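Long-range contacts in mevalonate 3-kinase (Thermoplasma acidophilum, PDB 4RKS), which catalyses the ATP-dependent phosphorylation of (R)-mevalonate to mevalonate 3-phosphate in the alternative mevalonate pathway of extreme acidophiles of the Thermoplasmatales: residues 24-32 with 128-137; 63-71 with 114-122. All coordinates share one frame; numbering follows the deposited sequence.

Interaction 1 of 2, residues 24-32 with 128-137; sequences SIGSTAYPT and DAGAASIGAA
A29 and S27 of strand 24-29 press on helix 128-137, A29 against A129, A132 and S133, S27 against S133, A136 and A137. This is helix-on-sheet packing in the N-terminal part of a GHMP kinase. The helix directly follows the ATP-binding S124-S127. Strand and helix run at 139° to each other, with their axes only 6.8 Å apart at the closest point. The small alanines and serines facing each other probably allow this. The tight part is at A29. Its CB lies 3.2 Å from A129 O and 4.0 Å from A132 CB. Beside it, the A129 methyl group fits against the backbone of Y30, with CB 3.5 Å from Y30 C. At the far end I25 packs on A137, its CG2 4.0 Å from A137 CB. The other end is more open. T32 and D128 are both partly exposed, and their side chains cross at about a right angle, with T32 OG1 2.8 Å from D128 OD2. D128 lies near the bound mevalonate, and T32 touches the substrate-binding R163. A hydrogen bond lies in the buried part. A chi1 of 57° swings the S27 hydroxyl towards the helix, where it donates to S133 O. Without that hydroxyl, as with an alanine here, S133 O would probably keep A137 N but lose its second donor, and a small gap would open beside the A137 methyl. S27 OG meets S133 O at 2.7 Å from above the carbonyl plane, and A137 N reaches the same oxygen from the opposite face.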
loop_
_atom_site.group_PDB
_atom_site.type_symbol
_atom_site.label_atom_id
_atom_site.label_comp_id
_atom_site.label_asym_id
_atom_site.label_seq_id
_atom_site.Cartn_x
_atom_site.Cartn_y
_atom_site.Cartn_z
ATOM N N SER A 24 22.313 -9.964 12.196
ATOM C CA SER A 24 20.948 -9.621 11.830
ATOM C C SER A 24 20.765 -8.141 11.524
ATOM O O SER A 24 21.591 -7.306 11.892
ATOM C CB SER A 24 19.991 -10.003 12.955
ATOM O OG SER A 24 20.086 -9.054 14.006
ATOM N N ILE A 25 19.666 -7.817 10.859
ATOM C CA ILE A 25 19.294 -6.420 10.665
ATOM C C ILE A 25 17.781 -6.294 10.744
ATOM O O ILE A 25 17.055 -7.171 10.293
ATOM C CB ILE A 25 19.811 -5.844 9.313
ATOM C CG1 ILE A 25 19.568 -4.333 9.246
ATOM C CG2 ILE A 25 19.172 -6.550 8.119
ATOM C CD1 ILE A 25 20.261 -3.640 8.081
ATOM N N GLY A 26 17.311 -5.211 11.350
ATOM C CA GLY A 26 15.894 -4.944 11.433
ATOM C C GLY A 26 15.466 -3.773 10.572
ATOM O O GLY A 26 16.272 -2.899 10.237
ATOM N N SER A 27 14.192 -3.746 10.212
ATOM C CA SER A 27 13.656 -2.641 9.413
ATOM C C SER A 27 12.179 -2.444 9.712
ATOM O O SER A 27 11.574 -3.271 10.382
ATOM C CB SER A 27 13.872 -2.896 7.923
ATOM O OG SER A 27 13.282 -4.124 7.537
ATOM N N THR A 28 11.607 -1.355 9.200
ATOM C CA THR A 28 10.211 -0.975 9.458
ATOM C C THR A 28 9.618 -0.309 8.202
ATOM O O THR A 28 10.270 0.519 7.595
ATOM C CB THR A 28 10.111 0.013 10.669
ATOM O OG1 THR A 28 10.598 -0.624 11.856
ATOM C CG2 THR A 28 8.652 0.505 10.908
ATOM N N ALA A 29 8.399 -0.664 7.805
ATOM C CA ALA A 29 7.697 0.115 6.773
ATOM C C ALA A 29 6.232 0.308 7.167
ATOM O O ALA A 29 5.747 -0.324 8.126
ATOM C CB ALA A 29 7.812 -0.554 5.410
ATOM N N TYR A 30 5.531 1.168 6.426
ATOM C CA TYR A 30 4.148 1.545 6.726
ATOM C C TYR A 30 3.204 1.086 5.626
ATOM O O TYR A 30 3.587 1.076 4.455
ATOM C CB TYR A 30 4.061 3.076 6.935
ATOM C CG TYR A 30 5.009 3.480 8.024
ATOM C CD1 TYR A 30 4.704 3.204 9.353
ATOM C CD2 TYR A 30 6.242 4.045 7.731
ATOM C CE1 TYR A 30 5.576 3.522 10.358
ATOM C CE2 TYR A 30 7.140 4.364 8.738
ATOM C CZ TYR A 30 6.791 4.095 10.053
ATOM O OH TYR A 30 7.653 4.388 11.072
ATOM N N PRO A 31 1.964 0.718 5.998
ATOM C CA PRO A 31 0.967 0.267 5.024
ATOM C C PRO A 31 0.523 1.384 4.092
ATOM O O PRO A 31 0.869 2.559 4.256
ATOM C CB PRO A 31 -0.194 -0.222 5.906
ATOM C CG PRO A 31 -0.087 0.642 7.137
ATOM C CD PRO A 31 1.402 0.812 7.363
ATOM N N THR A 32 -0.222 1.012 3.062
ATOM C CA THR A 32 -0.527 1.967 2.017
ATOM C C THR A 32 -2.011 1.973 1.648
ATOM O O THR A 32 -2.752 1.025 1.947
ATOM C CB THR A 32 0.319 1.687 0.744
ATOM O OG1 THR A 32 -0.073 0.441 0.174
ATOM C CG2 THR A 32 1.796 1.613 1.093
ATOM N N ASP A 128 2.183 -4.836 1.519
ATOM C CA ASP A 128 3.058 -3.825 0.909
ATOM C C ASP A 128 4.175 -3.397 1.864
ATOM O O ASP A 128 5.337 -3.322 1.469
ATOM C CB ASP A 128 2.263 -2.586 0.481
ATOM C CG ASP A 128 1.455 -2.803 -0.794
ATOM O OD1 ASP A 128 1.757 -3.751 -1.559
ATOM O OD2 ASP A 128 0.526 -2.004 -1.043
ATOM N N ALA A 129 3.809 -3.093 3.108
ATOM C CA ALA A 129 4.769 -2.718 4.145
ATOM C C ALA A 129 5.781 -3.833 4.413
ATOM O O ALA A 129 6.957 -3.570 4.651
ATOM C CB ALA A 129 4.033 -2.348 5.456
ATOM N N GLY A 130 5.322 -5.076 4.391
ATOM C CA GLY A 130 6.213 -6.198 4.616
ATOM C C GLY A 130 7.244 -6.262 3.503
ATOM O O GLY A 130 8.443 -6.408 3.759
ATOM N N ALA A 131 6.766 -6.137 2.266
ATOM C CA ALA A 131 7.630 -6.165 1.096
ATOM C C ALA A 131 8.653 -5.034 1.142
ATOM O O ALA A 131 9.851 -5.270 1.025
ATOM C CB ALA A 131 6.801 -6.069 -0.179
ATOM N N ALA A 132 8.174 -3.806 1.313
ATOM C CA ALA A 132 9.062 -2.652 1.385
ATOM C C ALA A 132 10.087 -2.785 2.526
ATOM O O ALA A 132 11.244 -2.375 2.379
ATOM C CB ALA A 132 8.242 -1.382 1.539
ATOM N N SER A 133 9.679 -3.384 3.649
ATOM C CA SER A 133 10.581 -3.493 4.801
ATOM C C SER A 133 11.722 -4.440 4.469
ATOM O O SER A 133 12.860 -4.248 4.923
ATOM C CB SER A 133 9.850 -3.970 6.065
ATOM O OG SER A 133 9.378 -5.290 5.905
ATOM N N ILE A 134 11.419 -5.470 3.686
ATOM C CA ILE A 134 12.470 -6.330 3.165
ATOM C C ILE A 134 13.449 -5.517 2.336
ATOM O O ILE A 134 14.661 -5.628 2.518
ATOM C CB ILE A 134 11.911 -7.464 2.313
ATOM C CG1 ILE A 134 11.005 -8.351 3.165
ATOM C CG2 ILE A 134 13.047 -8.298 1.738
ATOM C CD1 ILE A 134 10.343 -9.422 2.390
ATOM N N GLY A 135 12.928 -4.698 1.428
ATOM C CA GLY A 135 13.791 -3.825 0.636
ATOM C C GLY A 135 14.681 -2.907 1.466
ATOM O O GLY A 135 15.871 -2.748 1.186
ATOM N N ALA A 136 14.105 -2.308 2.503
ATOM C CA ALA A 136 14.849 -1.396 3.369
ATOM C C ALA A 136 15.933 -2.137 4.113
ATOM O O ALA A 136 16.973 -1.586 4.367
ATOM C CB ALA A 136 13.915 -0.695 4.375
ATOM N N ALA A 137 15.677 -3.381 4.492
ATOM C CA ALA A 137 16.706 -4.171 5.185
ATOM C C ALA A 137 17.907 -4.472 4.261
ATOM O O ALA A 137 19.059 -4.373 4.669
ATOM C CB ALA A 137 16.104 -5.466 5.720
#

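Interaction 2 of 2, residues 63-71 with 114-122; sequences GSIRSETRI and SYSSQNFGI
I65 opens the contact by resting its CG2 on I122 CG2, 4.0 Å away, and close to G121 O. R66 then starts the antiparallel pairing, exchanging two backbone hydrogen bonds with F120. R66 leaves the backbone with chi1 at 71° and runs extended to NE, which lays its guanidinium flat over one face of the F120 ring. The planes differ by 12° and CZ is 4.0 Å from the ring centroid, a stacked cation-pi pair. In the guanidinium plane, NH1 donates to S64 O. NE and NH2 both donate to E68 OE2 in a side-on salt bridge, from above the carboxylate plane; with S64 O these bonds probably fix the turn of the guanidinium. S67 turns to the helix-covered face and donates from OG to N119 OD1 at 2.6 Å. E68 pairs with Q118 and reaches the F120 ring through its carboxylate. T69 sets OG1 at the edge of the Y115 ring, 3.5 Å from CE1; the hydroxyl itself is hydrogen-bonded to S133 OG. R70 pairs with S116. I71 ends the run, its CG1 4.2 Å from Y115 CD1. The result is a regular antiparallel strand pair in a GHMP kinase, with Y115 to N119 in the ATP site.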
loop_
_atom_site.group_PDB
_atom_site.type_symbol
_atom_site.label_atom_id
_atom_site.label_comp_id
_atom_site.label_asym_id
_atom_site.label_seq_id
_atom_site.Cartn_x
_atom_site.Cartn_y
_atom_site.Cartn_z
ATOM N N GLY A 63 2.755 6.668 14.774
ATOM C CA GLY A 63 3.574 5.813 13.928
ATOM C C GLY A 63 3.496 4.345 14.326
ATOM O O GLY A 63 4.335 3.539 13.916
ATOM N N SER A 64 2.480 3.994 15.114
ATOM C CA SER A 64 2.351 2.649 15.647
ATOM C C SER A 64 1.778 1.620 14.664
ATOM O O SER A 64 1.970 0.420 14.861
ATOM C CB SER A 64 1.485 2.662 16.917
ATOM O OG SER A 64 0.110 2.419 16.635
ATOM N N ILE A 65 1.048 2.071 13.645
ATOM C CA ILE A 65 0.597 1.164 12.586
ATOM C C ILE A 65 1.762 0.943 11.619
ATOM O O ILE A 65 2.213 1.875 10.935
ATOM C CB ILE A 65 -0.636 1.707 11.832
ATOM C CG1 ILE A 65 -1.789 1.994 12.812
ATOM C CG2 ILE A 65 -1.110 0.704 10.789
ATOM C CD1 ILE A 65 -3.058 2.381 12.109
ATOM N N ARG A 66 2.260 -0.289 11.573
ATOM C CA ARG A 66 3.537 -0.552 10.912
ATOM C C ARG A 66 3.816 -2.041 10.753
ATOM O O ARG A 66 3.168 -2.872 11.406
ATOM C CB ARG A 66 4.670 0.062 11.710
ATOM C CG ARG A 66 4.926 -0.686 13.016
ATOM C CD ARG A 66 5.617 0.222 14.012
ATOM N NE ARG A 66 6.149 -0.492 15.163
ATOM C CZ ARG A 66 5.444 -0.825 16.243
ATOM N NH1 ARG A 66 4.153 -0.527 16.325
ATOM N NH2 ARG A 66 6.038 -1.459 17.248
ATOM N N SER A 67 4.794 -2.363 9.897
ATOM C CA SER A 67 5.362 -3.706 9.828
ATOM C C SER A 67 6.852 -3.699 10.208
ATOM O O SER A 67 7.639 -2.935 9.643
ATOM C CB SER A 67 5.172 -4.290 8.433
ATOM O OG SER A 67 5.553 -5.655 8.411
ATOM N N GLU A 68 7.230 -4.538 11.174
ATOM C CA GLU A 68 8.639 -4.670 11.591
ATOM C C GLU A 68 9.250 -6.006 11.158
ATOM O O GLU A 68 8.661 -7.075 11.335
ATOM C CB GLU A 68 8.788 -4.519 13.096
ATOM C CG GLU A 68 8.324 -3.173 13.642
ATOM C CD GLU A 68 8.618 -3.031 15.123
ATOM O OE1 GLU A 68 8.913 -4.060 15.781
ATOM O OE2 GLU A 68 8.555 -1.891 15.626
ATOM N N THR A 69 10.454 -5.921 10.614
ATOM C CA THR A 69 11.113 -7.043 9.965
ATOM C C THR A 69 12.466 -7.311 10.588
ATOM O O THR A 69 13.164 -6.381 10.975
ATOM C CB THR A 69 11.287 -6.766 8.462
ATOM O OG1 THR A 69 10.038 -6.962 7.818
ATOM C CG2 THR A 69 12.334 -7.689 7.824
ATOM N N ARG A 70 12.830 -8.588 10.678
ATOM C CA ARG A 70 14.161 -9.000 11.108
ATOM C C ARG A 70 14.684 -10.052 10.114
ATOM O O ARG A 70 14.060 -11.105 9.905
ATOM C CB ARG A 70 14.108 -9.541 12.546
ATOM C CG ARG A 70 15.362 -10.234 13.071
ATOM C CD ARG A 70 16.478 -9.277 13.435
ATOM N NE ARG A 70 16.007 -8.129 14.201
ATOM C CZ ARG A 70 16.772 -7.097 14.556
ATOM N NH1 ARG A 70 18.070 -7.068 14.234
ATOM N NH2 ARG A 70 16.236 -6.091 15.235
ATOM N N ILE A 71 15.805 -9.747 9.475
ATOM C CA ILE A 71 16.476 -10.712 8.590
ATOM C C ILE A 71 17.799 -11.079 9.225
ATOM O O ILE A 71 18.580 -10.201 9.599
ATOM C CB ILE A 71 16.678 -10.158 7.179
ATOM C CG1 ILE A 71 15.319 -10.016 6.495
ATOM C CG2 ILE A 71 17.613 -11.077 6.354
ATOM C CD1 ILE A 71 15.329 -9.141 5.264
ATOM N N SER A 114 17.062 -15.995 7.397
ATOM C CA SER A 114 15.652 -16.181 7.724
ATOM C C SER A 114 14.951 -14.819 7.848
ATOM O O SER A 114 15.595 -13.789 8.032
ATOM C CB SER A 114 15.493 -16.996 9.020
ATOM O OG SER A 114 15.745 -18.373 8.800
ATOM N N TYR A 115 13.627 -14.834 7.723
ATOM C CA TYR A 115 12.814 -13.617 7.720
ATOM C C TYR A 115 11.731 -13.726 8.789
ATOM O O TYR A 115 10.986 -14.690 8.822
ATOM C CB TYR A 115 12.190 -13.398 6.327
ATOM C CG TYR A 115 11.040 -12.389 6.230
ATOM C CD1 TYR A 115 11.207 -11.050 6.571
ATOM C CD2 TYR A 115 9.797 -12.787 5.757
ATOM C CE1 TYR A 115 10.146 -10.144 6.458
ATOM C CE2 TYR A 115 8.747 -11.895 5.635
ATOM C CZ TYR A 115 8.919 -10.584 5.986
ATOM O OH TYR A 115 7.854 -9.726 5.852
ATOM N N SER A 116 11.650 -12.721 9.647
ATOM C CA SER A 116 10.656 -12.683 10.702
ATOM C C SER A 116 9.929 -11.342 10.638
ATOM O O SER A 116 10.549 -10.267 10.639
ATOM C CB SER A 116 11.295 -12.898 12.079
ATOM O OG SER A 116 10.317 -12.819 13.106
ATOM N N SER A 117 8.610 -11.439 10.537
ATOM C CA SER A 117 7.719 -10.298 10.395
ATOM C C SER A 117 6.815 -10.137 11.627
ATOM O O SER A 117 6.251 -11.128 12.110
ATOM C CB SER A 117 6.854 -10.487 9.143
ATOM O OG SER A 117 5.899 -9.451 9.048
ATOM N N GLN A 118 6.693 -8.906 12.133
ATOM C CA GLN A 118 5.683 -8.561 13.140
ATOM C C GLN A 118 4.892 -7.344 12.667
ATOM O O GLN A 118 5.447 -6.250 12.544
ATOM C CB GLN A 118 6.324 -8.294 14.512
ATOM C CG GLN A 118 7.190 -9.477 15.019
ATOM C CD GLN A 118 7.618 -9.357 16.481
ATOM O OE1 GLN A 118 6.966 -8.685 17.279
ATOM N NE2 GLN A 118 8.713 -10.025 16.838
ATOM N N ASN A 119 3.609 -7.554 12.379
ATOM C CA ASN A 119 2.691 -6.488 11.984
ATOM C C ASN A 119 1.881 -5.926 13.156
ATOM O O ASN A 119 1.419 -6.675 14.017
ATOM C CB ASN A 119 1.728 -6.993 10.913
ATOM C CG ASN A 119 2.419 -7.265 9.600
ATOM O OD1 ASN A 119 3.636 -7.111 9.490
ATOM N ND2 ASN A 119 1.650 -7.681 8.596
ATOM N N PHE A 120 1.702 -4.608 13.173
ATOM C CA PHE A 120 0.956 -3.943 14.243
ATOM C C PHE A 120 -0.118 -3.047 13.655
ATOM O O PHE A 120 0.192 -2.149 12.889
ATOM C CB PHE A 120 1.893 -3.111 15.120
ATOM C CG PHE A 120 3.044 -3.888 15.680
ATOM C CD1 PHE A 120 4.179 -4.128 14.914
ATOM C CD2 PHE A 120 2.997 -4.385 16.975
ATOM C CE1 PHE A 120 5.241 -4.856 15.423
ATOM C CE2 PHE A 120 4.059 -5.106 17.490
ATOM C CZ PHE A 120 5.186 -5.344 16.707
ATOM N N GLY A 121 -1.380 -3.289 14.000
ATOM C CA GLY A 121 -2.452 -2.424 13.536
ATOM C C GLY A 121 -2.786 -2.715 12.090
ATOM O O GLY A 121 -3.505 -1.953 11.447
ATOM N N ILE A 122 -2.224 -3.811 11.586
ATOM C CA ILE A 122 -2.625 -4.430 10.325
ATOM C C ILE A 122 -2.567 -5.954 10.500
ATOM O O ILE A 122 -1.914 -6.446 11.427
ATOM C CB ILE A 122 -1.735 -3.985 9.139
ATOM C CG1 ILE A 122 -0.251 -4.153 9.474
ATOM C CG2 ILE A 122 -2.041 -2.550 8.743
ATOM C CD1 ILE A 122 0.686 -3.509 8.458
#

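Overall arrangement
Interactions 1 and 2 meet on the neighbouring strands 24-34 and 66-73, their centres about 7 Å apart. Strand 66-73 lies between strands 24-34 and 113-120 and pairs with both, and helix 128-141 covers one face of all three. The two contacts meet directly in a probable hydrogen bond between S133 OG and T69 OG1, 2.6 Å apart. A second probable one joins S24 OG to R70 NH1 at 2.8 Å. Strand 113-120, with Y115 to N119, and S124-S127 just before the helix both belong to the ATP site. The mevalonate is nearer interaction 1: about 6 Å from the side chain of D128, against about 12 Å from that of I122.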